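CsoZ (Staphylococcus aureus, PDB 6FF1) probably acts as a copper metallochaperone, a small heavy-metal-associated domain protein that would carry the metal in copper homeostasis. Local coordinates at residues H3-Y8 against A51-I56; E16-L21 against V34-I39; E23-S26 against G30-Q33. All blocks are in the same frame, centred on the assembly; numbering follows the deposited sequence. Where two conformers were deposited one is given.

Contact 1. Residues H3-Y8 against A51-I56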
loop_
_atom_site.group_PDB
_atom_site.type_symbol
_atom_site.label_atom_id
_atom_site.label_comp_id
_atom_site.label_asym_id
_atom_site.label_seq_id
_atom_site.Cartn_x
_atom_site.Cartn_y
_atom_site.Cartn_z
ATOM N N HIS A 3 13.519 -0.264 1.834
ATOM C CA HIS A 3 13.105 0.054 0.464
ATOM C C HIS A 3 11.984 1.062 0.512
ATOM O O HIS A 3 11.200 1.100 1.470
ATOM C CB HIS A 3 12.614 -1.195 -0.208
ATOM C CG HIS A 3 13.651 -2.242 -0.266
ATOM N ND1 HIS A 3 13.561 -3.436 0.400
ATOM C CD2 HIS A 3 14.866 -2.221 -0.873
ATOM C CE1 HIS A 3 14.643 -4.162 0.115
ATOM N NE2 HIS A 3 15.473 -3.414 -0.594
ATOM N N GLN A 4 11.913 1.920 -0.497
ATOM C CA GLN A 4 10.814 2.814 -0.647
ATOM C C GLN A 4 10.266 2.607 -2.030
ATOM O O GLN A 4 11.005 2.572 -3.013
ATOM C CB GLN A 4 11.224 4.264 -0.436
ATOM C CG GLN A 4 9.994 5.188 -0.424
ATOM C CD GLN A 4 10.188 6.557 0.181
ATOM O OE1 GLN A 4 9.200 7.186 0.602
ATOM N NE2 GLN A 4 11.445 7.030 0.250
ATOM N N ASN A 5 8.956 2.506 -2.124
ATOM C CA ASN A 5 8.264 2.409 -3.415
ATOM C C ASN A 5 7.036 3.279 -3.426
ATOM O O ASN A 5 6.366 3.479 -2.383
ATOM C CB ASN A 5 7.764 1.001 -3.681
ATOM C CG ASN A 5 8.784 0.049 -4.123
ATOM O OD1 ASN A 5 9.618 -0.402 -3.360
ATOM N ND2 ASN A 5 8.711 -0.309 -5.412
ATOM N N THR A 6 6.730 3.762 -4.614
ATOM C CA THR A 6 5.414 4.326 -4.925
ATOM C C THR A 6 4.687 3.309 -5.749
ATOM O O THR A 6 5.187 2.872 -6.776
ATOM C CB THR A 6 5.547 5.650 -5.636
ATOM O OG1 THR A 6 6.321 6.544 -4.839
ATOM C CG2 THR A 6 4.162 6.226 -5.935
ATOM N N ILE A 7 3.547 2.890 -5.269
ATOM C CA ILE A 7 2.688 1.922 -5.913
ATOM C C ILE A 7 1.509 2.667 -6.493
ATOM O O ILE A 7 0.840 3.429 -5.750
ATOM C CB ILE A 7 2.233 0.833 -4.953
ATOM C CG1 ILE A 7 3.427 0.166 -4.278
ATOM C CG2 ILE A 7 1.334 -0.131 -5.662
ATOM C CD1 ILE A 7 3.066 -0.722 -3.105
ATOM N N TYR A 8 1.248 2.481 -7.771
ATOM C CA TYR A 8 0.221 3.245 -8.465
ATOM C C TYR A 8 -1.032 2.424 -8.561
ATOM O O TYR A 8 -1.131 1.474 -9.315
ATOM C CB TYR A 8 0.718 3.660 -9.841
ATOM C CG TYR A 8 1.858 4.626 -9.768
ATOM C CD1 TYR A 8 3.171 4.170 -9.552
ATOM C CD2 TYR A 8 1.640 5.996 -9.870
ATOM C CE1 TYR A 8 4.218 5.070 -9.465
ATOM C CE2 TYR A 8 2.717 6.865 -9.816
ATOM C CZ TYR A 8 3.985 6.392 -9.605
ATOM O OH TYR A 8 5.056 7.280 -9.546
ATOM N N ALA A 51 8.637 -7.793 4.929
ATOM C CA ALA A 51 7.746 -7.164 3.953
ATOM C C ALA A 51 8.498 -7.084 2.633
ATOM O O ALA A 51 9.704 -6.908 2.620
ATOM C CB ALA A 51 7.332 -5.770 4.442
ATOM N N ASN A 52 7.759 -7.168 1.538
ATOM C CA ASN A 52 8.337 -6.964 0.251
ATOM C C ASN A 52 7.273 -6.415 -0.655
ATOM O O ASN A 52 6.104 -6.379 -0.301
ATOM C CB ASN A 52 8.972 -8.242 -0.309
ATOM C CG ASN A 52 8.042 -9.405 -0.242
ATOM O OD1 ASN A 52 7.003 -9.461 -0.885
ATOM N ND2 ASN A 52 8.443 -10.381 0.572
ATOM N N LEU A 53 7.680 -5.963 -1.828
ATOM C CA LEU A 53 6.705 -5.322 -2.710
ATOM C C LEU A 53 5.584 -6.267 -3.010
ATOM O O LEU A 53 4.402 -5.898 -3.056
ATOM C CB LEU A 53 7.392 -4.834 -3.968
ATOM C CG LEU A 53 6.522 -4.063 -4.926
ATOM C CD1 LEU A 53 5.980 -2.837 -4.290
ATOM C CD2 LEU A 53 7.290 -3.709 -6.188
ATOM N N ASN A 54 5.911 -7.533 -3.324
ATOM C CA ASN A 54 4.883 -8.448 -3.682
ATOM C C ASN A 54 3.821 -8.643 -2.609
ATOM O O ASN A 54 2.630 -8.774 -2.895
ATOM C CB ASN A 54 5.447 -9.810 -4.125
ATOM C CG ASN A 54 6.044 -9.767 -5.509
ATOM O OD1 ASN A 54 6.010 -8.759 -6.205
ATOM N ND2 ASN A 54 6.674 -10.875 -5.883
ATOM N N SER A 55 4.261 -8.739 -1.362
ATOM C CA SER A 55 3.296 -8.974 -0.261
ATOM C C SER A 55 2.447 -7.701 -0.013
ATOM O O SER A 55 1.280 -7.825 0.286
ATOM C CB SER A 55 3.992 -9.437 1.025
ATOM O OG SER A 55 4.910 -8.482 1.582
ATOM N N ILE A 56 3.035 -6.526 -0.184
ATOM C CA ILE A 56 2.250 -5.282 -0.075
ATOM C C ILE A 56 1.216 -5.215 -1.172
ATOM O O ILE A 56 0.055 -4.903 -0.976
ATOM C CB ILE A 56 3.194 -4.113 -0.083
ATOM C CG1 ILE A 56 4.076 -4.123 1.148
ATOM C CG2 ILE A 56 2.412 -2.810 -0.154
ATOM C CD1 ILE A 56 5.256 -3.169 1.088
HETATM O O HOH W 1 12.071 -6.244 1.311
#
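Asn5 and Leu53 mark the closest approach of the two backbones, with 7.9 Å from CA to CA, as strand 3-10 packs against the first turn of helix 53-62. No hydrogen bond joins the segments directly, and the gap is filled by side chains. From the strand, Asn5 and Ile7 send their CB atoms toward the helix; Leu53 and Ile56 do the same in return. Leu53 carries its CG anti to the backbone N (chi1 -176°), which swings both methyls over the strand. Its CD1 meets Ile7 CD1 at 3.8 Å, the two side chains sliding past one another in opposite directions, while Leu53 CD2 lies 3.8 Å from Asn5 ND2. There the asparagine crosses the leucine at about a right angle and rests its amide nitrogen against a methyl in van der Waals contact; the other end of that amide, OD1, is hydrogen-bonded to Tyr47 OH on the neighbouring strand 42-47. One helical turn on, Ile56 CG2 reaches Ile7 CD1 at 3.7 Å, so Ile7 CD1 touches both Leu53 and Ile56. Near the start of both segments a water bridges them, donating to Ala51 O at 2.8 Å and accepting a weak bond from His3 ND1 at 3.3 Å. The helix start is secured by Asn52 at the N-cap, whose OD1 receives Ser55 N at 2.9 Å, with the donor tilted 27° from the carbonyl plane. Helix 53-62, the second helix of the ferredoxin-like (beta-alpha-beta-beta-alpha-beta) fold of heavy-metal-associated domains, is thus packed by its apolar residues on the inner strand 3-10.

Contact 2. Residues E16-L21 against V34-I39; sequences EQVSQL and VNINII
The split beta-alpha-beta unit of the ferredoxin-like fold, in which strand 3-10, helix 15-26 and strand 31-36 follow one another while strand 42-47 lies between the two strands in the sheet, places its helix on one face of the sheet. Here the first half of that helix meets the later part of the edge strand 31-36 and the residues that follow it. Val18 and Ile36 come closest in backbone, 6.6 Å from CA to CA, and the interface is wholly apolar. Val18 divides its two methyls between two partners. CG1, anti to the backbone N (chi1 167°), passes alongside Ile36 and lies 4.0 Å from Ile36 CB; CG2 turns instead to Ile38, resting 3.8 Å from both CG1 and CD1 of that residue, which crosses the valine at about a right angle. Ile12, in the loop leading to the helix, touches both Val18 and Leu21 and extends the same apolar layer. Ile38 also lies near a calcium site: its side chain is about 6 Å from that of Glu13, which binds calcium in a crystal structure of this protein. The turn that carries Ile38 is braced by Asn37, whose OD1 accepts from Asp40 N and, weakly, from Ile39 N. One turn of helix beyond Val18, the buried Leu21 receives the far end of Ile36. The isoleucine chain is extended at its second torsion (chi2 -173°), which carries CD1 across the leucine to lie 3.8 Å from Leu21 CG and 3.7 Å from Leu21 CD2.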
loop_
_atom_site.group_PDB
_atom_site.type_symbol
_atom_site.label_atom_id
_atom_site.label_comp_id
_atom_site.label_asym_id
_atom_site.label_seq_id
_atom_site.Cartn_x
_atom_site.Cartn_y
_atom_site.Cartn_z
ATOM N N GLU A 16 -12.785 5.800 3.965
ATOM C CA GLU A 16 -12.807 4.575 4.692
ATOM C C GLU A 16 -11.888 3.537 4.019
ATOM O O GLU A 16 -11.147 2.798 4.709
ATOM C CB GLU A 16 -14.215 4.016 4.834
ATOM C CG GLU A 16 -14.347 2.646 5.509
ATOM C CD GLU A 16 -15.842 2.288 5.790
ATOM O OE1 GLU A 16 -16.728 3.182 5.634
ATOM O OE2 GLU A 16 -16.139 1.119 6.165
ATOM N N GLN A 17 -11.951 3.459 2.709
ATOM C CA GLN A 17 -11.066 2.568 1.981
ATOM C C GLN A 17 -9.629 2.892 2.236
ATOM O O GLN A 17 -8.794 1.989 2.426
ATOM C CB GLN A 17 -11.385 2.593 0.536
ATOM C CG GLN A 17 -12.680 1.919 0.117
ATOM C CD GLN A 17 -13.040 2.141 -1.319
ATOM O OE1 GLN A 17 -12.725 3.189 -1.868
ATOM N NE2 GLN A 17 -13.695 1.188 -1.951
ATOM N N VAL A 18 -9.288 4.181 2.210
ATOM C CA VAL A 18 -7.942 4.622 2.445
ATOM C C VAL A 18 -7.485 4.230 3.837
ATOM O O VAL A 18 -6.376 3.727 4.023
ATOM C CB VAL A 18 -7.779 6.134 2.210
ATOM C CG1 VAL A 18 -6.458 6.629 2.757
ATOM C CG2 VAL A 18 -7.992 6.488 0.769
ATOM N N SER A 19 -8.321 4.495 4.819
ATOM C CA SER A 19 -8.008 4.177 6.191
ATOM C C SER A 19 -7.741 2.698 6.387
ATOM O O SER A 19 -6.729 2.323 7.031
ATOM C CB SER A 19 -9.136 4.654 7.135
ATOM O OG SER A 19 -9.226 6.058 7.064
ATOM N N GLN A 20 -8.597 1.870 5.846
ATOM C CA GLN A 20 -8.469 0.428 6.001
ATOM C C GLN A 20 -7.198 -0.091 5.339
ATOM O O GLN A 20 -6.468 -0.891 5.947
ATOM C CB GLN A 20 -9.673 -0.307 5.458
ATOM C CG GLN A 20 -9.555 -1.838 5.425
ATOM C CD GLN A 20 -9.317 -2.557 6.756
ATOM O OE1 GLN A 20 -9.127 -1.938 7.825
ATOM N NE2 GLN A 20 -9.286 -3.894 6.687
ATOM N N LEU A 21 -6.913 0.348 4.130
ATOM C CA LEU A 21 -5.741 -0.131 3.437
ATOM C C LEU A 21 -4.485 0.396 4.081
ATOM O O LEU A 21 -3.474 -0.324 4.215
ATOM C CB LEU A 21 -5.822 0.261 1.976
ATOM C CG LEU A 21 -4.673 -0.226 1.111
ATOM C CD1 LEU A 21 -4.607 -1.738 1.077
ATOM C CD2 LEU A 21 -4.794 0.337 -0.287
ATOM N N VAL A 34 3.671 4.642 5.569
ATOM C CA VAL A 34 2.706 4.410 4.523
ATOM C C VAL A 34 1.877 5.682 4.318
ATOM O O VAL A 34 1.433 6.264 5.297
ATOM C CB VAL A 34 1.709 3.287 4.850
ATOM C CG1 VAL A 34 0.646 3.109 3.759
ATOM C CG2 VAL A 34 2.432 1.996 5.138
ATOM N N ASN A 35 1.718 6.102 3.085
ATOM C CA ASN A 35 0.819 7.196 2.754
ATOM C C ASN A 35 0.056 6.869 1.517
ATOM O O ASN A 35 0.658 6.415 0.552
ATOM C CB ASN A 35 1.579 8.493 2.491
ATOM C CG ASN A 35 0.673 9.620 2.164
ATOM O OD1 ASN A 35 0.500 9.994 0.989
ATOM N ND2 ASN A 35 0.067 10.140 3.200
ATOM N N ILE A 36 -1.239 7.104 1.522
ATOM C CA ILE A 36 -2.082 6.877 0.400
ATOM C C ILE A 36 -2.713 8.199 -0.016
ATOM O O ILE A 36 -3.344 8.847 0.787
ATOM C CB ILE A 36 -3.130 5.874 0.675
ATOM C CG1 ILE A 36 -2.469 4.567 1.189
ATOM C CG2 ILE A 36 -3.989 5.654 -0.548
ATOM C CD1 ILE A 36 -3.399 3.393 1.362
ATOM N N ASN A 37 -2.521 8.575 -1.269
ATOM C CA ASN A 37 -3.125 9.771 -1.841
ATOM C C ASN A 37 -4.377 9.369 -2.558
ATOM O O ASN A 37 -4.355 8.693 -3.590
ATOM C CB ASN A 37 -2.141 10.436 -2.757
ATOM C CG ASN A 37 -2.649 11.737 -3.372
ATOM O OD1 ASN A 37 -3.769 11.823 -3.809
ATOM N ND2 ASN A 37 -1.764 12.693 -3.505
ATOM N N ILE A 38 -5.531 9.805 -2.031
ATOM C CA ILE A 38 -6.779 9.385 -2.611
ATOM C C ILE A 38 -7.042 9.965 -3.994
ATOM O O ILE A 38 -7.770 9.362 -4.787
ATOM C CB ILE A 38 -7.948 9.716 -1.623
ATOM C CG1 ILE A 38 -9.203 8.923 -1.953
ATOM C CG2 ILE A 38 -8.233 11.182 -1.565
ATOM C CD1 ILE A 38 -10.265 9.076 -0.895
ATOM N N ILE A 39 -6.479 11.113 -4.292
ATOM C CA ILE A 39 -6.737 11.692 -5.607
ATOM C C ILE A 39 -6.032 10.926 -6.732
ATOM O O ILE A 39 -6.651 10.545 -7.729
ATOM C CB ILE A 39 -6.308 13.172 -5.653
ATOM C CG1 ILE A 39 -7.147 13.988 -4.670
ATOM C CG2 ILE A 39 -6.451 13.682 -7.104
ATOM C CD1 ILE A 39 -6.654 15.370 -4.485
#

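Contact 3. Residues E23-S26 against G30-Q33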
loop_
_atom_site.group_PDB
_atom_site.type_symbol
_atom_site.label_atom_id
_atom_site.label_comp_id
_atom_site.label_asym_id
_atom_site.label_seq_id
_atom_site.Cartn_x
_atom_site.Cartn_y
_atom_site.Cartn_z
ATOM N N GLU A 23 -4.029 1.029 7.247
ATOM C CA GLU A 23 -3.794 0.253 8.447
ATOM C C GLU A 23 -3.285 -1.147 8.134
ATOM O O GLU A 23 -2.328 -1.596 8.757
ATOM C CB GLU A 23 -5.100 0.200 9.286
ATOM C CG GLU A 23 -4.934 -0.528 10.576
ATOM C CD GLU A 23 -4.377 0.323 11.733
ATOM O OE1 GLU A 23 -3.770 1.391 11.478
ATOM O OE2 GLU A 23 -4.562 -0.079 12.916
ATOM N N ARG A 24 -3.916 -1.815 7.195
ATOM C CA ARG A 24 -3.525 -3.158 6.819
ATOM C C ARG A 24 -2.086 -3.195 6.302
ATOM O O ARG A 24 -1.313 -4.078 6.710
ATOM C CB ARG A 24 -4.473 -3.785 5.841
ATOM C CG ARG A 24 -5.823 -4.122 6.426
ATOM C CD ARG A 24 -5.772 -5.478 7.103
ATOM N NE ARG A 24 -5.453 -6.555 6.207
ATOM C CZ ARG A 24 -5.247 -7.795 6.569
ATOM N NH1 ARG A 24 -5.453 -8.170 7.829
ATOM N NH2 ARG A 24 -4.913 -8.726 5.693
ATOM N N ILE A 25 -1.722 -2.281 5.407
ATOM C CA ILE A 25 -0.374 -2.273 4.936
ATOM C C ILE A 25 0.580 -1.881 6.054
ATOM O O ILE A 25 1.629 -2.541 6.276
ATOM C CB ILE A 25 -0.208 -1.349 3.743
ATOM C CG1 ILE A 25 -1.032 -1.863 2.557
ATOM C CG2 ILE A 25 1.255 -1.207 3.391
ATOM C CD1 ILE A 25 -1.005 -0.906 1.374
ATOM N N SER A 26 0.268 -0.861 6.828
ATOM C CA SER A 26 1.158 -0.372 7.852
ATOM C C SER A 26 1.462 -1.463 8.876
ATOM O O SER A 26 2.545 -1.494 9.411
ATOM C CB SER A 26 0.535 0.785 8.645
ATOM O OG SER A 26 0.455 1.919 7.825
ATOM N N GLY A 30 7.543 -5.153 9.091
ATOM C CA GLY A 30 8.521 -4.603 8.171
ATOM C C GLY A 30 8.078 -3.377 7.433
ATOM O O GLY A 30 8.904 -2.723 6.814
ATOM N N VAL A 31 6.762 -3.099 7.462
ATOM C CA VAL A 31 6.275 -1.881 6.803
ATOM C C VAL A 31 6.247 -0.758 7.835
ATOM O O VAL A 31 5.566 -0.878 8.844
ATOM C CB VAL A 31 4.883 -2.066 6.197
ATOM C CG1 VAL A 31 4.434 -0.725 5.618
ATOM C CG2 VAL A 31 4.920 -3.146 5.114
ATOM N N HIS A 32 6.946 0.311 7.525
ATOM C CA HIS A 32 7.039 1.424 8.440
ATOM C C HIS A 32 6.109 2.516 7.829
ATOM O O HIS A 32 4.918 2.444 7.910
ATOM C CB HIS A 32 8.510 1.749 8.678
ATOM C CG HIS A 32 9.322 0.544 9.059
ATOM N ND1 HIS A 32 8.902 -0.354 10.013
ATOM C CD2 HIS A 32 10.488 0.068 8.586
ATOM C CE1 HIS A 32 9.786 -1.325 10.122
ATOM N NE2 HIS A 32 10.774 -1.084 9.285
ATOM N N GLN A 33 6.615 3.422 7.126
ATOM C CA GLN A 33 5.857 4.585 6.678
ATOM C C GLN A 33 4.909 4.166 5.542
ATOM O O GLN A 33 5.309 3.465 4.604
ATOM C CB GLN A 33 6.812 5.692 6.263
ATOM C CG GLN A 33 7.663 6.301 7.410
ATOM C CD GLN A 33 9.077 5.782 7.500
ATOM O OE1 GLN A 33 9.308 4.604 7.326
ATOM N NE2 GLN A 33 10.028 6.647 7.776
#
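Val31 faces the last turn of helix 15-26, and its side chain packs against a backbone carbonyl oxygen there. Its CB points toward the helix and lies 3.3 Å from Ile25 O. Both methyls stay close to that same oxygen, CG1 at 3.4 Å and CG2 at 3.5 Å, so Ile25 O sits against the triangle formed by the three carbons of the branch. With CG1 anti to the backbone N (chi1 176°), this methyl also extends to the isoleucine side chain, where it meets Ile25 CG2 at 3.9 Å. CG2, the other branch, turns toward helix 53-62 and its approach, where Ala51 and Ile56 pack on it. Two backbone oxygens come closer still: Ser26 O and Val31 O are 3.1 Å apart, two acceptors with no hydrogen bond between them, a proximity that probably costs some electrostatic energy. Ser26 OG turns back to its own helix and bonds to Thr22 O. Val31 thus begins the edge strand 31-36 at the point where the chain returns from helix 15-26, with Tyr47 of strand 42-47 beside it and Ile56 of helix 53-62 packed on it as well.

Contacts 2 and 3 are two stations along one interface, helix 15-26 against the edge strand 31-36, with centres 12 Å apart; Val34 joins them by touching both Ile25 and Ser26. Contact 1 belongs to the other helix, 53-62, and to strand 3-10, on the same antiparallel sheet. Its centre lies 10 Å from that of contact 3, which it touches, with Ile56 against Ile25 linking the two helices, but 15 Å from that of contact 2, across the centre of the chain. Along the sequence, 3-8 comes first and 51-56 last, enclosing contact 2, which in turn encloses contact 3. Both helices of the ferredoxin-like domain are thereby packed on one sheet around a common core.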